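Long-range contacts in benzoate transport porin BenP (Acinetobacter baumannii AB307-0294, PDB 5DL8), which probably forms an outer-membrane beta-barrel channel of the OprD porin family that lets small solutes, benzoate presumably among them, pass into the cell: residues Leu133-Pro138 and Gly154-Ser159; Tyr166-Arg171 and Leu200-Leu205; Lys249-Lys254 and Leu300-Phe305. All coordinates share one frame; numbering follows the deposited sequence.

Interaction 1. Residues Leu133-Pro138 and Gly154-Ser159; sequences LWLDLP and GTNLKS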
loop_
_atom_site.group_PDB
_atom_site.type_symbol
_atom_site.label_atom_id
_atom_site.label_comp_id
_atom_site.label_asym_id
_atom_site.label_seq_id
_atom_site.Cartn_x
_atom_site.Cartn_y
_atom_site.Cartn_z
ATOM N N LEU A 133 -14.320 2.747 -0.275
ATOM C CA LEU A 133 -13.680 2.045 0.770
ATOM C C LEU A 133 -12.152 2.341 0.747
ATOM O O LEU A 133 -11.496 2.260 -0.297
ATOM C CB LEU A 133 -13.872 0.535 0.480
ATOM C CG LEU A 133 -15.269 -0.003 0.168
ATOM C CD1 LEU A 133 -15.269 -1.512 -0.093
ATOM C CD2 LEU A 133 -16.234 0.389 1.320
ATOM N N TRP A 134 -11.638 2.652 1.930
ATOM C CA TRP A 134 -10.262 2.740 2.198
ATOM C C TRP A 134 -9.827 1.369 2.797
ATOM O O TRP A 134 -9.859 1.182 3.957
ATOM C CB TRP A 134 -9.945 3.890 3.243
ATOM C CG TRP A 134 -10.467 5.138 2.717
ATOM C CD1 TRP A 134 -11.697 5.624 2.937
ATOM C CD2 TRP A 134 -9.845 5.974 1.673
ATOM N NE1 TRP A 134 -11.865 6.793 2.121
ATOM C CE2 TRP A 134 -10.751 7.004 1.360
ATOM C CE3 TRP A 134 -8.582 5.989 1.073
ATOM C CZ2 TRP A 134 -10.453 8.076 0.443
ATOM C CZ3 TRP A 134 -8.289 7.036 0.070
ATOM C CH2 TRP A 134 -9.261 8.038 -0.236
ATOM N N LEU A 135 -9.296 0.498 1.998
ATOM C CA LEU A 135 -8.936 -0.866 2.416
ATOM C C LEU A 135 -7.472 -0.864 2.852
ATOM O O LEU A 135 -6.610 -0.183 2.221
ATOM C CB LEU A 135 -9.116 -1.804 1.218
ATOM C CG LEU A 135 -10.586 -1.867 0.817
ATOM C CD1 LEU A 135 -10.802 -2.620 -0.442
ATOM C CD2 LEU A 135 -11.527 -2.347 1.964
ATOM N N ASP A 136 -7.213 -1.696 3.840
ATOM C CA ASP A 136 -5.906 -1.936 4.341
ATOM C C ASP A 136 -5.725 -3.480 4.444
ATOM O O ASP A 136 -5.704 -4.014 5.534
ATOM C CB ASP A 136 -5.704 -1.301 5.752
ATOM C CG ASP A 136 -4.264 -1.474 6.268
ATOM O OD1 ASP A 136 -3.336 -1.901 5.511
ATOM O OD2 ASP A 136 -4.043 -1.178 7.451
ATOM N N LEU A 137 -5.619 -4.132 3.284
ATOM C CA LEU A 137 -5.615 -5.569 3.114
ATOM C C LEU A 137 -4.621 -5.998 2.085
ATOM O O LEU A 137 -4.156 -5.212 1.210
ATOM C CB LEU A 137 -6.987 -6.016 2.612
ATOM C CG LEU A 137 -8.090 -5.827 3.707
ATOM C CD1 LEU A 137 -9.426 -5.837 3.038
ATOM C CD2 LEU A 137 -8.076 -6.821 4.869
ATOM N N PRO A 138 -4.296 -7.274 2.105
ATOM C CA PRO A 138 -3.685 -7.881 0.888
ATOM C C PRO A 138 -4.469 -7.579 -0.431
ATOM O O PRO A 138 -5.708 -7.455 -0.422
ATOM C CB PRO A 138 -3.832 -9.342 1.215
ATOM C CG PRO A 138 -3.595 -9.316 2.770
ATOM C CD PRO A 138 -4.517 -8.250 3.167
ATOM N N GLY A 154 -17.148 -0.385 -3.414
ATOM C CA GLY A 154 -17.842 -1.683 -3.155
ATOM C C GLY A 154 -18.605 -1.698 -1.866
ATOM O O GLY A 154 -19.006 -0.657 -1.368
ATOM N N THR A 155 -18.862 -2.909 -1.355
ATOM C CA THR A 155 -19.519 -3.123 -0.087
ATOM C C THR A 155 -18.678 -3.986 0.766
ATOM O O THR A 155 -18.163 -4.997 0.255
ATOM C CB THR A 155 -20.781 -3.891 -0.330
ATOM O OG1 THR A 155 -21.463 -3.249 -1.389
ATOM C CG2 THR A 155 -21.643 -3.908 0.882
ATOM N N ASN A 156 -18.523 -3.629 2.039
ATOM C CA ASN A 156 -17.954 -4.553 3.021
ATOM C C ASN A 156 -18.600 -4.572 4.379
ATOM O O ASN A 156 -19.373 -3.690 4.702
ATOM C CB ASN A 156 -16.435 -4.396 3.145
ATOM C CG ASN A 156 -15.959 -3.075 3.826
ATOM O OD1 ASN A 156 -16.688 -2.289 4.439
ATOM N ND2 ASN A 156 -14.685 -2.934 3.805
ATOM N N LEU A 157 -18.298 -5.637 5.131
ATOM C CA LEU A 157 -18.895 -5.950 6.462
ATOM C C LEU A 157 -17.748 -6.333 7.374
ATOM O O LEU A 157 -16.925 -7.183 6.994
ATOM C CB LEU A 157 -19.924 -7.079 6.401
ATOM C CG LEU A 157 -20.723 -7.393 7.674
ATOM C CD1 LEU A 157 -21.491 -6.168 8.154
ATOM C CD2 LEU A 157 -21.675 -8.575 7.433
ATOM N N LYS A 158 -17.618 -5.588 8.472
ATOM C CA LYS A 158 -16.576 -5.807 9.533
ATOM C C LYS A 158 -17.202 -6.151 10.850
ATOM O O LYS A 158 -18.116 -5.471 11.261
ATOM C CB LYS A 158 -15.843 -4.517 9.844
ATOM C CG LYS A 158 -15.269 -3.924 8.650
ATOM C CD LYS A 158 -14.500 -2.707 9.017
ATOM C CE LYS A 158 -13.998 -2.098 7.756
ATOM N NZ LYS A 158 -12.864 -1.247 8.151
ATOM N N SER A 159 -16.649 -7.111 11.553
ATOM C CA SER A 159 -17.120 -7.435 12.879
ATOM C C SER A 159 -16.051 -7.903 13.895
ATOM O O SER A 159 -15.199 -8.718 13.563
ATOM C CB SER A 159 -18.176 -8.506 12.696
ATOM O OG SER A 159 -18.801 -8.814 13.934
#

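Interaction 2. Residues Tyr166-Arg171 and Leu200-Leu205; sequences YAEIGR and LNYIDL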
loop_
_atom_site.group_PDB
_atom_site.type_symbol
_atom_site.label_atom_id
_atom_site.label_comp_id
_atom_site.label_asym_id
_atom_site.label_seq_id
_atom_site.Cartn_x
_atom_site.Cartn_y
_atom_site.Cartn_z
ATOM N N TYR A 166 -11.422 -11.063 14.831
ATOM C CA TYR A 166 -11.934 -10.015 13.958
ATOM C C TYR A 166 -12.158 -10.657 12.570
ATOM O O TYR A 166 -11.270 -11.374 12.033
ATOM C CB TYR A 166 -10.923 -8.840 13.855
ATOM C CG TYR A 166 -11.275 -7.827 12.778
ATOM C CD1 TYR A 166 -10.896 -8.041 11.404
ATOM C CD2 TYR A 166 -12.014 -6.670 13.091
ATOM C CE1 TYR A 166 -11.267 -7.128 10.403
ATOM C CE2 TYR A 166 -12.340 -5.731 12.072
ATOM C CZ TYR A 166 -11.973 -5.984 10.763
ATOM O OH TYR A 166 -12.317 -5.108 9.789
ATOM N N ALA A 167 -13.292 -10.357 11.941
ATOM C CA ALA A 167 -13.574 -10.846 10.532
ATOM C C ALA A 167 -14.007 -9.699 9.656
ATOM O O ALA A 167 -14.629 -8.799 10.130
ATOM C CB ALA A 167 -14.675 -11.891 10.545
ATOM N N GLU A 168 -13.808 -9.830 8.355
ATOM C CA GLU A 168 -14.267 -8.841 7.390
ATOM C C GLU A 168 -14.446 -9.572 6.064
ATOM O O GLU A 168 -13.623 -10.413 5.702
ATOM C CB GLU A 168 -13.227 -7.688 7.305
ATOM C CG GLU A 168 -13.456 -6.686 6.203
ATOM C CD GLU A 168 -12.353 -5.625 6.148
ATOM O OE1 GLU A 168 -11.645 -5.406 7.185
ATOM O OE2 GLU A 168 -12.238 -5.059 5.017
ATOM N N ILE A 169 -15.574 -9.309 5.419
ATOM C CA ILE A 169 -15.901 -9.808 4.077
ATOM C C ILE A 169 -16.281 -8.605 3.160
ATOM O O ILE A 169 -16.750 -7.583 3.618
ATOM C CB ILE A 169 -17.052 -10.878 4.041
ATOM C CG1 ILE A 169 -18.386 -10.281 4.461
ATOM C CG2 ILE A 169 -16.678 -12.114 4.864
ATOM C CD1 ILE A 169 -19.570 -11.228 4.314
ATOM N N GLY A 170 -16.101 -8.743 1.865
ATOM C CA GLY A 170 -16.476 -7.642 0.958
ATOM C C GLY A 170 -16.538 -8.079 -0.508
ATOM O O GLY A 170 -16.034 -9.131 -0.883
ATOM N N ARG A 171 -17.233 -7.286 -1.293
ATOM C CA ARG A 171 -17.152 -7.336 -2.718
ATOM C C ARG A 171 -16.727 -5.951 -3.232
ATOM O O ARG A 171 -17.435 -5.007 -3.097
ATOM C CB ARG A 171 -18.477 -7.631 -3.312
ATOM C CG ARG A 171 -18.385 -7.731 -4.822
ATOM C CD ARG A 171 -19.659 -8.368 -5.334
ATOM N NE ARG A 171 -19.816 -8.117 -6.741
ATOM C CZ ARG A 171 -19.297 -8.860 -7.712
ATOM N NH1 ARG A 171 -18.539 -9.969 -7.477
ATOM N NH2 ARG A 171 -19.605 -8.544 -8.953
ATOM N N LEU A 200 -13.712 -8.328 -6.980
ATOM C CA LEU A 200 -12.934 -8.983 -5.977
ATOM C C LEU A 200 -13.862 -9.321 -4.824
ATOM O O LEU A 200 -14.402 -8.420 -4.193
ATOM C CB LEU A 200 -11.827 -8.015 -5.486
ATOM C CG LEU A 200 -11.037 -8.475 -4.314
ATOM C CD1 LEU A 200 -10.335 -9.797 -4.607
ATOM C CD2 LEU A 200 -9.962 -7.467 -3.937
ATOM N N ASN A 201 -13.987 -10.610 -4.517
ATOM C CA ASN A 201 -14.766 -11.109 -3.361
ATOM C C ASN A 201 -13.735 -11.608 -2.378
ATOM O O ASN A 201 -12.852 -12.403 -2.734
ATOM C CB ASN A 201 -15.697 -12.277 -3.779
ATOM C CG ASN A 201 -16.516 -11.947 -5.038
ATOM O OD1 ASN A 201 -17.337 -11.041 -5.032
ATOM N ND2 ASN A 201 -16.306 -12.709 -6.101
ATOM N N TYR A 202 -13.790 -11.102 -1.173
ATOM C CA TYR A 202 -12.733 -11.425 -0.196
ATOM C C TYR A 202 -13.260 -11.767 1.210
ATOM O O TYR A 202 -14.339 -11.357 1.573
ATOM C CB TYR A 202 -11.655 -10.279 -0.122
ATOM C CG TYR A 202 -12.072 -9.062 0.616
ATOM C CD1 TYR A 202 -11.791 -8.913 1.994
ATOM C CD2 TYR A 202 -12.694 -8.005 -0.042
ATOM C CE1 TYR A 202 -12.160 -7.794 2.686
ATOM C CE2 TYR A 202 -13.083 -6.885 0.696
ATOM C CZ TYR A 202 -12.828 -6.776 2.036
ATOM O OH TYR A 202 -13.214 -5.613 2.716
ATOM N N ILE A 203 -12.438 -12.469 1.973
ATOM C CA ILE A 203 -12.603 -12.664 3.462
ATOM C C ILE A 203 -11.257 -12.450 4.121
ATOM O O ILE A 203 -10.198 -12.865 3.560
ATOM C CB ILE A 203 -13.353 -13.973 3.853
ATOM C CG1 ILE A 203 -13.262 -14.343 5.363
ATOM C CG2 ILE A 203 -12.861 -15.116 3.044
ATOM C CD1 ILE A 203 -14.471 -15.147 5.858
ATOM N N ASP A 204 -11.256 -11.723 5.254
ATOM C CA ASP A 204 -10.045 -11.556 6.024
ATOM C C ASP A 204 -10.369 -11.840 7.457
ATOM O O ASP A 204 -11.316 -11.334 7.914
ATOM C CB ASP A 204 -9.564 -10.130 5.856
ATOM C CG ASP A 204 -8.304 -9.854 6.580
ATOM O OD1 ASP A 204 -7.247 -10.218 6.045
ATOM O OD2 ASP A 204 -8.383 -9.221 7.666
ATOM N N LEU A 205 -9.574 -12.640 8.153
ATOM C CA LEU A 205 -9.749 -13.065 9.547
ATOM C C LEU A 205 -8.470 -12.784 10.335
ATOM O O LEU A 205 -7.310 -13.067 9.790
ATOM C CB LEU A 205 -10.017 -14.572 9.581
ATOM C CG LEU A 205 -11.262 -15.067 8.878
ATOM C CD1 LEU A 205 -11.453 -16.580 9.060
ATOM C CD2 LEU A 205 -12.530 -14.389 9.418
#

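Interaction 3. Residues Lys249-Lys254 and Leu300-Phe305; sequences KYFNAK and LPETYF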
loop_
_atom_site.group_PDB
_atom_site.type_symbol
_atom_site.label_atom_id
_atom_site.label_comp_id
_atom_site.label_asym_id
_atom_site.label_seq_id
_atom_site.Cartn_x
_atom_site.Cartn_y
_atom_site.Cartn_z
ATOM N N LYS A 249 5.233 -14.910 6.539
ATOM C CA LYS A 249 4.212 -14.636 5.600
ATOM C C LYS A 249 4.161 -15.665 4.456
ATOM O O LYS A 249 5.186 -15.973 3.841
ATOM C CB LYS A 249 4.443 -13.230 5.010
ATOM C CG LYS A 249 4.394 -12.206 6.163
ATOM C CD LYS A 249 4.800 -10.820 5.803
ATOM C CE LYS A 249 4.339 -9.765 6.732
ATOM N NZ LYS A 249 2.975 -9.367 6.460
ATOM N N TYR A 250 2.951 -16.134 4.118
ATOM C CA TYR A 250 2.752 -17.093 3.000
ATOM C C TYR A 250 1.658 -16.607 2.088
ATOM O O TYR A 250 0.522 -16.345 2.505
ATOM C CB TYR A 250 2.458 -18.496 3.481
ATOM C CG TYR A 250 2.106 -19.491 2.352
ATOM C CD1 TYR A 250 3.085 -20.102 1.635
ATOM C CD2 TYR A 250 0.799 -19.820 2.044
ATOM C CE1 TYR A 250 2.790 -21.020 0.606
ATOM C CE2 TYR A 250 0.492 -20.742 1.105
ATOM C CZ TYR A 250 1.507 -21.315 0.354
ATOM O OH TYR A 250 1.230 -22.179 -0.684
ATOM N N PHE A 251 2.041 -16.432 0.851
ATOM C CA PHE A 251 1.078 -16.132 -0.231
ATOM C C PHE A 251 0.982 -17.308 -1.257
ATOM O O PHE A 251 2.021 -17.845 -1.728
ATOM C CB PHE A 251 1.439 -14.831 -1.043
ATOM C CG PHE A 251 1.358 -13.537 -0.296
ATOM C CD1 PHE A 251 2.384 -13.110 0.465
ATOM C CD2 PHE A 251 0.305 -12.724 -0.454
ATOM C CE1 PHE A 251 2.318 -11.909 1.169
ATOM C CE2 PHE A 251 0.197 -11.521 0.193
ATOM C CZ PHE A 251 1.196 -11.089 1.013
ATOM N N ASN A 252 -0.226 -17.535 -1.730
ATOM C CA ASN A 252 -0.433 -18.480 -2.844
ATOM C C ASN A 252 -1.348 -17.811 -3.845
ATOM O O ASN A 252 -2.435 -17.475 -3.470
ATOM C CB ASN A 252 -1.142 -19.731 -2.342
ATOM C CG ASN A 252 -1.121 -20.944 -3.329
ATOM O OD1 ASN A 252 -1.852 -21.003 -4.353
ATOM N ND2 ASN A 252 -0.349 -21.940 -2.974
ATOM N N ALA A 253 -0.894 -17.734 -5.095
ATOM C CA ALA A 253 -1.658 -17.168 -6.271
ATOM C C ALA A 253 -1.806 -18.199 -7.464
ATOM O O ALA A 253 -0.849 -18.721 -8.011
ATOM C CB ALA A 253 -0.983 -15.902 -6.773
ATOM N N LYS A 254 -3.030 -18.370 -7.880
ATOM C CA LYS A 254 -3.366 -19.271 -8.919
ATOM C C LYS A 254 -4.453 -18.772 -9.822
ATOM O O LYS A 254 -5.467 -18.271 -9.338
ATOM C CB LYS A 254 -3.855 -20.570 -8.247
ATOM C CG LYS A 254 -3.646 -21.753 -9.082
ATOM C CD LYS A 254 -2.188 -22.215 -8.934
ATOM C CE LYS A 254 -1.917 -23.428 -9.893
ATOM N NZ LYS A 254 -1.867 -23.137 -11.404
ATOM N N LEU A 300 -1.093 -1.206 -7.828
ATOM C CA LEU A 300 -1.607 -1.559 -6.472
ATOM C C LEU A 300 -0.529 -2.285 -5.721
ATOM O O LEU A 300 -0.078 -3.314 -6.153
ATOM C CB LEU A 300 -2.900 -2.371 -6.604
ATOM C CG LEU A 300 -3.994 -1.772 -7.551
ATOM C CD1 LEU A 300 -5.337 -2.508 -7.431
ATOM C CD2 LEU A 300 -4.134 -0.295 -7.209
ATOM N N PRO A 301 0.000 -1.696 -4.627
ATOM C CA PRO A 301 1.182 -2.391 -4.002
ATOM C C PRO A 301 0.691 -3.521 -3.098
ATOM O O PRO A 301 -0.445 -3.476 -2.640
ATOM C CB PRO A 301 1.828 -1.293 -3.101
ATOM C CG PRO A 301 0.600 -0.512 -2.658
ATOM C CD PRO A 301 -0.306 -0.431 -3.902
ATOM N N GLU A 302 1.557 -4.510 -2.843
ATOM C CA GLU A 302 1.236 -5.632 -1.915
ATOM C C GLU A 302 2.045 -5.314 -0.681
ATOM O O GLU A 302 3.216 -5.781 -0.476
ATOM C CB GLU A 302 1.540 -7.014 -2.488
ATOM C CG GLU A 302 1.164 -8.149 -1.555
ATOM C CD GLU A 302 -0.227 -7.861 -0.941
ATOM O OE1 GLU A 302 -0.272 -7.226 0.194
ATOM O OE2 GLU A 302 -1.252 -8.208 -1.628
ATOM N N THR A 303 1.378 -4.544 0.146
ATOM C CA THR A 303 1.928 -3.998 1.401
ATOM C C THR A 303 2.180 -5.046 2.488
ATOM O O THR A 303 2.910 -4.758 3.428
ATOM C CB THR A 303 1.012 -2.907 2.050
ATOM O OG1 THR A 303 -0.318 -3.472 2.236
ATOM C CG2 THR A 303 0.942 -1.549 1.040
ATOM N N TYR A 304 1.569 -6.225 2.343
ATOM C CA TYR A 304 1.784 -7.369 3.265
ATOM C C TYR A 304 2.909 -8.272 2.910
ATOM O O TYR A 304 3.053 -9.352 3.509
ATOM C CB TYR A 304 0.474 -8.125 3.410
ATOM C CG TYR A 304 -0.544 -7.281 4.192
ATOM C CD1 TYR A 304 -1.254 -6.175 3.572
ATOM C CD2 TYR A 304 -0.709 -7.502 5.602
ATOM C CE1 TYR A 304 -2.122 -5.374 4.326
ATOM C CE2 TYR A 304 -1.560 -6.709 6.368
ATOM C CZ TYR A 304 -2.279 -5.693 5.767
ATOM O OH TYR A 304 -3.122 -5.021 6.584
ATOM N N PHE A 305 3.633 -7.925 1.855
ATOM C CA PHE A 305 4.925 -8.557 1.586
ATOM C C PHE A 305 5.820 -8.117 2.771
ATOM O O PHE A 305 5.461 -7.137 3.452
ATOM C CB PHE A 305 5.505 -8.049 0.236
ATOM C CG PHE A 305 5.098 -8.786 -1.000
ATOM C CD1 PHE A 305 4.181 -9.813 -1.014
ATOM C CD2 PHE A 305 5.658 -8.400 -2.223
ATOM C CE1 PHE A 305 3.818 -10.435 -2.192
ATOM C CE2 PHE A 305 5.313 -9.034 -3.452
ATOM C CZ PHE A 305 4.382 -10.043 -3.410
#

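Interaction 1. Residues Leu133-Pro138 and Gly154-Ser159
Leu-133 to Pro-138 peels away from the end of strand 132-133 into a long loop, while Gly-154 marks a corner of the chain from which strand 155-160 sets off along the barrel wall. The two backbones come nearest where they begin, with the CA atoms of Leu-133 and Gly-154 6.8 Å apart, and they diverge from there. Backbone bonds do not link the two segments directly: Leu-133 pairs with Tyr-152, and Gly-154 with Gly-131.

Leu-133 carries most of the contact. Its CG lies anti to the carbonyl carbon (chi1 -50°), which sends the isobutyl group toward the corner. CD1 rests against the main chain of Gly-154, which has no side chain to intervene, 3.8 Å from its carbonyl carbon. The other branch, CD2, reaches toward the tip of Asn-156 and stops 4.1 Å from Asn-156 OD1. Asn-156 holds its CG in the crowded position between backbone N and carbonyl carbon (chi1 70°), and its amide thereby meets two leucines tip to tip. Leu-135 supplies the second of them, its CD2 lying 3.7 Å from Asn-156 ND2. Leucine methyls thus approach both the oxygen and the nitrogen of the amide, yet the buried nitrogen is not left without a partner, because ND2 hydrogen-bonds to Tyr-202 OH. That bond probably fixes which way round the amide is turned.

In the fold, the contact sets the start of an inward-folded loop on the inner face of the barrel wall. Strand 155-160 is paired with strand 126-130 along one edge and with strand 165-176 along the other, while Leu-135 and Leu-137 continue over Tyr-202 of strand 200-210.

Interaction 2. Residues Tyr166-Arg171 and Leu200-Leu205
Strands 166-171 and 200-205 are antiparallel neighbours in the barrel wall, their axes 4.7 Å apart at closest approach. Glu-168 pairs with Asp-204 and Gly-170 with Tyr-202 through two backbone bonds each; the straightest runs from Asp-204 N to Glu-168 O (2.7 Å, 166°).

The buried face is tight. Tyr-202, its CG in the crowded position (chi1 76°), lays its ring across Gly-170, whose N sits over the ring centre and whose CA is 3.5 Å from CE2. Extended Glu-168 crosses the Tyr-202 side chain obliquely, and at the ring edge OE2 accepts Tyr-202 OH through its anti lone pair (2.6 Å). OE1 takes the Tyr-166 hydroxyl.

The face of Ala-167, Ile-169 and Arg-171 is nearer the surface and looser, Ile-169 CG2 lying 3.9 Å from Ile-203 CD1; the exception is Ala-167 CB, 3.5 Å from Leu-205 CD2. Arg-171 lies alongside Asn-201, the flat groups nearly coplanar, NH1 bonding OD1 in plane (2.9 Å, 158°) and salt-bridging Glu-223.

Two tyrosine hydroxyls donating to one buried carboxylate would favour an ionised Glu-168; the nearby acid Asp-204 would oppose it, though its salt bridge to Arg-206 probably softens this.

Interaction 3. Residues Lys249-Lys254 and Leu300-Phe305
The contact fastens an inward-folded loop to the wall of the OprD-type beta-barrel, as in porins whose loops narrow the channel: the long loop between strands 278-288 and 319-328 meets strand 243-255. The loop segment bends in a type I beta turn from Glu-302 to Phe-305, closed by the backbone bond from Phe-305 N to Glu-302 O. Within the turn Glu-302 OE1 also accepts Tyr-304 N through its anti lone pair (3.0 Å), while OE2 bonds Val-139 N of another loop.

From the strand, Phe-251 points the tip of its ring at this turn. Phe-305 turns its ring edge onto one face of Phe-251 in a T-shaped stack, centroids 5.2 Å apart and planes at 85°. Phe-305 CD1 comes within 3.6 Å of Phe-251 CE1. At the ring's edge lies the Tyr-304 carbonyl, O being 3.5 Å from CE1, and Glu-302 comes tip to tip with the ring, its CG and CD lying against CE2 and CZ. One face of the Phe-305 ring lies over Glu-302 CB, within the same turn.

Lys-249 supplies the polar link. Its chain runs extended as far as CE and bends at the last torsion (chi4 -82°), so that the ammonium, which also bonds Tyr-230 OH, swings to the Tyr-304 carbonyl. NZ meets Tyr-304 O at 3.0 Å from above the carbonyl plane, 41° out of it.

Overall arrangement
From the N terminus the three contacts follow in series, none nested in or crossing another. Interaction 1 closes first, bringing the chain back after 15 intervening residues, so that the inward loop after strand 132-133 meets strand 155-160. Interaction 2 then joins strands 165-176 and 200-210 beyond a 28-residue excursion; strand 165-176 is also the partner of strand 155-160, making the first two contacts adjacent in the wall. Interaction 3 closes the longest span, 45 residues, and fixes a second inward loop to strand 243-255. The two loops meet each other, Tyr-304 OH bonding Asp-136 O, whereas interactions 2 and 3 do not touch.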